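Local structure of beta-galactosidase (5MUJ) at residues N326-S335 against H346-R357. The protein is a glycoside hydrolase of a gut bacterium that binds the chain B oligosaccharide of the plant pectin rhamnogalacturonan II and probably cleaves its sugar linkages. Residues are numbered along the deposited sequence; the frame is centred on the assembly and turned at random.
With RAM (alpha-L-rhamnopyranose), chain B.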
loop_
_atom_site.group_PDB
_atom_site.type_symbol
_atom_site.label_atom_id
_atom_site.label_comp_id
_atom_site.label_asym_id
_atom_site.label_seq_id
_atom_site.Cartn_x
_atom_site.Cartn_y
_atom_site.Cartn_z
ATOM N N ASN A 326 16.785 12.496 8.916
ATOM C CA ASN A 326 17.365 11.375 9.650
ATOM C C ASN A 326 16.521 10.097 9.519
ATOM O O ASN A 326 17.005 9.038 9.076
ATOM C CB ASN A 326 17.487 11.766 11.146
ATOM C CG ASN A 326 16.118 11.957 11.849
ATOM O OD1 ASN A 326 15.246 12.734 11.403
ATOM N ND2 ASN A 326 15.913 11.212 12.943
ATOM N N TYR A 327 15.234 10.243 9.834
ATOM C CA TYR A 327 14.395 9.114 10.076
ATOM C C TYR A 327 13.990 8.428 8.738
ATOM O O TYR A 327 13.529 7.289 8.760
ATOM C CB TYR A 327 13.200 9.524 10.966
ATOM C CG TYR A 327 12.148 10.400 10.312
ATOM C CD1 TYR A 327 11.344 9.864 9.314
ATOM C CD2 TYR A 327 11.972 11.761 10.633
ATOM C CE1 TYR A 327 10.364 10.588 8.685
ATOM C CE2 TYR A 327 10.975 12.503 9.980
ATOM C CZ TYR A 327 10.187 11.904 8.979
ATOM O OH TYR A 327 9.164 12.513 8.253
ATOM N N ASP A 328 14.107 9.129 7.601
ATOM C CA ASP A 328 13.792 8.489 6.259
ATOM C C ASP A 328 14.934 8.490 5.245
ATOM O O ASP A 328 14.711 8.377 4.012
ATOM C CB ASP A 328 12.515 9.089 5.638
ATOM C CG ASP A 328 12.646 10.569 5.243
ATOM O OD1 ASP A 328 13.773 11.089 5.139
ATOM O OD2 ASP A 328 11.589 11.237 5.031
ATOM N N GLU A 329 16.148 8.488 5.775
ATOM C CA GLU A 329 17.318 8.760 4.970
ATOM C C GLU A 329 17.659 7.673 3.922
ATOM O O GLU A 329 18.411 7.956 3.007
ATOM C CB GLU A 329 18.530 8.996 5.855
ATOM C CG GLU A 329 19.065 7.751 6.539
ATOM C CD GLU A 329 19.999 8.003 7.718
ATOM O OE1 GLU A 329 20.615 9.092 7.821
ATOM O OE2 GLU A 329 20.126 7.080 8.547
ATOM N N LEU A 330 17.124 6.463 4.076
ATOM C CA LEU A 330 17.362 5.375 3.121
ATOM C C LEU A 330 16.194 5.237 2.146
ATOM O O LEU A 330 16.396 5.337 0.930
ATOM C CB LEU A 330 17.622 4.071 3.871
ATOM C CG LEU A 330 17.920 2.852 2.970
ATOM C CD1 LEU A 330 19.148 3.085 2.106
ATOM C CD2 LEU A 330 18.075 1.591 3.803
ATOM N N PHE A 331 14.991 4.986 2.679
ATOM C CA PHE A 331 13.791 4.860 1.889
ATOM C C PHE A 331 12.727 5.819 2.429
ATOM O O PHE A 331 12.542 5.910 3.658
ATOM C CB PHE A 331 13.174 3.441 1.924
ATOM C CG PHE A 331 14.099 2.303 1.544
ATOM C CD1 PHE A 331 14.955 2.414 0.465
ATOM C CD2 PHE A 331 14.035 1.076 2.219
ATOM C CE1 PHE A 331 15.764 1.344 0.102
ATOM C CE2 PHE A 331 14.864 0.018 1.871
ATOM C CZ PHE A 331 15.714 0.163 0.806
ATOM N N ALA A 332 12.030 6.539 1.553
ATOM C CA ALA A 332 10.849 7.342 1.971
ATOM C C ALA A 332 9.775 7.045 0.947
ATOM O O ALA A 332 9.802 7.574 -0.152
ATOM C CB ALA A 332 11.147 8.844 2.044
ATOM N N HIS A 333 8.883 6.124 1.283
ATOM C CA HIS A 333 8.200 5.360 0.257
ATOM C C HIS A 333 6.957 4.619 0.747
ATOM O O HIS A 333 6.866 4.199 1.899
ATOM C CB HIS A 333 9.195 4.374 -0.416
ATOM C CG HIS A 333 9.577 3.192 0.414
ATOM N ND1 HIS A 333 9.539 3.153 1.783
ATOM C CD2 HIS A 333 9.974 1.949 0.035
ATOM C CE1 HIS A 333 9.930 1.970 2.219
ATOM N NE2 HIS A 333 10.201 1.217 1.171
ATOM N N LYS A 334 6.051 4.398 -0.210
ATOM C CA LYS A 334 4.741 3.756 -0.032
ATOM C C LYS A 334 3.801 4.832 0.400
ATOM O O LYS A 334 4.237 5.731 1.107
ATOM C CB LYS A 334 4.796 2.528 0.866
ATOM C CG LYS A 334 5.910 1.559 0.479
ATOM C CD LYS A 334 5.826 0.296 1.273
ATOM C CE LYS A 334 6.959 -0.640 0.911
ATOM N NZ LYS A 334 6.881 -1.870 1.720
ATOM N N SER A 335 2.585 4.854 -0.130
ATOM C CA SER A 335 1.662 5.993 0.069
ATOM C C SER A 335 0.301 5.626 0.579
ATOM O O SER A 335 -0.303 4.613 0.227
ATOM C CB SER A 335 1.444 6.729 -1.263
ATOM O OG SER A 335 2.670 7.186 -1.801
ATOM N N HIS A 346 0.157 13.008 3.584
ATOM C CA HIS A 346 0.740 11.917 2.845
ATOM C C HIS A 346 1.452 11.006 3.851
ATOM O O HIS A 346 2.507 11.360 4.365
ATOM C CB HIS A 346 1.694 12.443 1.791
ATOM C CG HIS A 346 2.108 11.409 0.771
ATOM N ND1 HIS A 346 2.314 11.746 -0.550
ATOM C CD2 HIS A 346 2.446 10.084 0.872
ATOM C CE1 HIS A 346 2.706 10.671 -1.232
ATOM N NE2 HIS A 346 2.796 9.659 -0.402
ATOM N N PHE A 347 0.840 9.828 4.112
ATOM C CA PHE A 347 1.415 8.823 4.982
ATOM C C PHE A 347 2.373 7.936 4.196
ATOM O O PHE A 347 2.050 7.515 3.064
ATOM C CB PHE A 347 0.314 7.959 5.612
ATOM C CG PHE A 347 -0.621 8.750 6.500
ATOM C CD1 PHE A 347 -1.662 9.490 5.955
ATOM C CD2 PHE A 347 -0.443 8.775 7.884
ATOM C CE1 PHE A 347 -2.529 10.246 6.775
ATOM C CE2 PHE A 347 -1.292 9.540 8.698
ATOM C CZ PHE A 347 -2.328 10.257 8.135
ATOM N N TYR A 348 3.536 7.651 4.751
ATOM C CA TYR A 348 4.547 6.864 4.019
ATOM C C TYR A 348 5.404 6.081 4.962
ATOM O O TYR A 348 5.339 6.306 6.171
ATOM C CB TYR A 348 5.403 7.765 3.130
ATOM C CG TYR A 348 6.360 8.740 3.828
ATOM C CD1 TYR A 348 5.925 10.017 4.269
ATOM C CD2 TYR A 348 7.647 8.383 4.124
ATOM C CE1 TYR A 348 6.826 10.883 4.848
ATOM C CE2 TYR A 348 8.550 9.245 4.733
ATOM C CZ TYR A 348 8.105 10.508 5.127
ATOM O OH TYR A 348 8.993 11.417 5.732
ATOM N N CYS A 349 6.148 5.114 4.450
ATOM C CA CYS A 349 7.038 4.283 5.261
ATOM C C CYS A 349 8.439 4.867 5.208
ATOM O O CYS A 349 9.000 5.069 4.121
ATOM C CB CYS A 349 7.050 2.822 4.772
ATOM S SG CYS A 349 8.267 1.779 5.602
ATOM N N ALA A 350 8.975 5.179 6.396
ATOM C CA ALA A 350 10.274 5.785 6.553
ATOM C C ALA A 350 11.232 4.714 7.021
ATOM O O ALA A 350 10.928 4.019 8.002
ATOM C CB ALA A 350 10.163 6.893 7.614
ATOM N N VAL A 351 12.353 4.556 6.287
ATOM C CA VAL A 351 13.436 3.688 6.658
ATOM C C VAL A 351 14.756 4.460 6.642
ATOM O O VAL A 351 15.032 5.194 5.699
ATOM C CB VAL A 351 13.522 2.499 5.672
ATOM C CG1 VAL A 351 14.634 1.505 6.060
ATOM C CG2 VAL A 351 12.154 1.832 5.598
ATOM N N ASN A 352 15.582 4.254 7.672
ATOM C CA ASN A 352 16.871 4.926 7.781
ATOM C C ASN A 352 18.010 3.954 7.498
ATOM O O ASN A 352 17.759 2.795 7.143
ATOM C CB ASN A 352 17.003 5.600 9.162
ATOM C CG ASN A 352 16.949 4.625 10.329
ATOM O OD1 ASN A 352 17.191 3.413 10.207
ATOM N ND2 ASN A 352 16.654 5.172 11.505
ATOM N N ASN A 353 19.252 4.420 7.634
ATOM C CA ASN A 353 20.425 3.600 7.299
ATOM C C ASN A 353 20.630 2.463 8.285
ATOM O O ASN A 353 21.230 1.448 7.903
ATOM C CB ASN A 353 21.717 4.426 7.201
ATOM C CG ASN A 353 21.742 5.353 5.997
ATOM O OD1 ASN A 353 21.113 5.092 4.975
ATOM N ND2 ASN A 353 22.471 6.455 6.123
ATOM N N ALA A 354 20.143 2.616 9.527
ATOM C CA ALA A 354 20.071 1.463 10.462
ATOM C C ALA A 354 18.957 0.451 10.123
ATOM O O ALA A 354 18.835 -0.588 10.781
ATOM C CB ALA A 354 19.904 1.945 11.884
ATOM N N GLU A 355 18.136 0.787 9.129
ATOM C CA GLU A 355 17.027 -0.027 8.664
ATOM C C GLU A 355 15.898 -0.149 9.672
ATOM O O GLU A 355 15.091 -1.069 9.600
ATOM C CB GLU A 355 17.497 -1.385 8.140
ATOM C CG GLU A 355 18.370 -1.264 6.900
ATOM C CD GLU A 355 19.000 -2.580 6.510
ATOM O OE1 GLU A 355 18.542 -3.216 5.531
ATOM O OE2 GLU A 355 19.951 -2.995 7.202
ATOM N N GLN A 356 15.803 0.843 10.555
ATOM C CA GLN A 356 14.620 1.008 11.369
ATOM C C GLN A 356 13.490 1.436 10.443
ATOM O O GLN A 356 13.714 2.188 9.487
ATOM C CB GLN A 356 14.864 2.035 12.478
ATOM C CG GLN A 356 16.033 1.706 13.376
ATOM C CD GLN A 356 16.313 2.811 14.396
ATOM O OE1 GLN A 356 16.403 3.983 14.067
ATOM N NE2 GLN A 356 16.480 2.416 15.626
ATOM N N ARG A 357 12.289 0.942 10.707
ATOM C CA ARG A 357 11.178 1.095 9.790
ATOM C C ARG A 357 9.894 1.469 10.525
ATOM O O ARG A 357 9.418 0.737 11.383
ATOM C CB ARG A 357 10.991 -0.210 9.013
ATOM C CG ARG A 357 9.859 -0.163 8.003
ATOM C CD ARG A 357 9.838 -1.397 7.077
ATOM N NE ARG A 357 11.028 -1.558 6.229
ATOM C CZ ARG A 357 11.046 -1.525 4.882
ATOM N NH1 ARG A 357 9.947 -1.325 4.179
ATOM N NH2 ARG A 357 12.206 -1.627 4.246
HETATM C C1 RAM B . 11.241 -4.611 -0.843
HETATM C C2 RAM B . 9.970 -4.415 -0.058
HETATM C C3 RAM B . 10.265 -3.456 1.094
HETATM C C4 RAM B . 10.793 -2.152 0.493
HETATM C C5 RAM B . 11.999 -2.292 -0.447
HETATM C C6 RAM B . 12.198 -1.060 -1.313
HETATM O O2 RAM B . 8.957 -3.886 -0.955
HETATM O O3 RAM B . 9.111 -3.219 1.904
HETATM O O4 RAM B . 11.235 -1.323 1.554
HETATM O O5 RAM B . 11.999 -3.471 -1.291
HETATM O O HOH W 1 20.202 5.518 10.693
HETATM O O HOH W 2 20.924 6.396 2.653
#
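H333 and R357 converge on one sugar hydroxyl: H333 NE2 hydrogen-bonds to O4 of the bound rhamnose (2.8 Å, nearly straight), and both R357 NH1 and NH2 donate to that same O4, which sits in the guanidinium plane. H333 ND1 donates to C349 O at 3.1 Å, within the imidazole plane, while H333 N reaches that carbonyl from its other face. A chi1 of 74° swings the imidazole toward the partner strand, and the ND1 bond limits its rotation; F331 CB and K334 CG lie over its two faces. K334, fully extended, donates NZ to the rhamnose O3 at 2.6 Å; D61 salt-bridges both K334 and R357, probably easing the closeness of the two cations. V351 CG2 packs over one face of the guanidinium, and F331 turns a ring face to the sugar's C6 methyl.

These residues ride on the antiparallel hairpin of strands 331-340 and 343-351, where L330 and F331 both donate to V351 O, a classic beta bulge. Beyond it, E329 OE2 accepts from N353 N at 2.9 Å, its carboxylate stacked on the N353 amide with planes 12° apart; here N352 to E355 form a type I turn.

On the sheet face of A332 and A350, Y327 OH donates to Y348 OH (2.8 Å), which donates to D328 OD2 (2.7 Å). The small A350 CB meets the edge of the Y327 ring.

This blade of a five-bladed beta-propeller thus has two chemistries: a chain of two tyrosine hydroxyls ending on a carboxylate that also pairs with K46, and a pocket face whose backbone-steadied histidine and probably charge-balanced cations suit rhamnose hydroxyls.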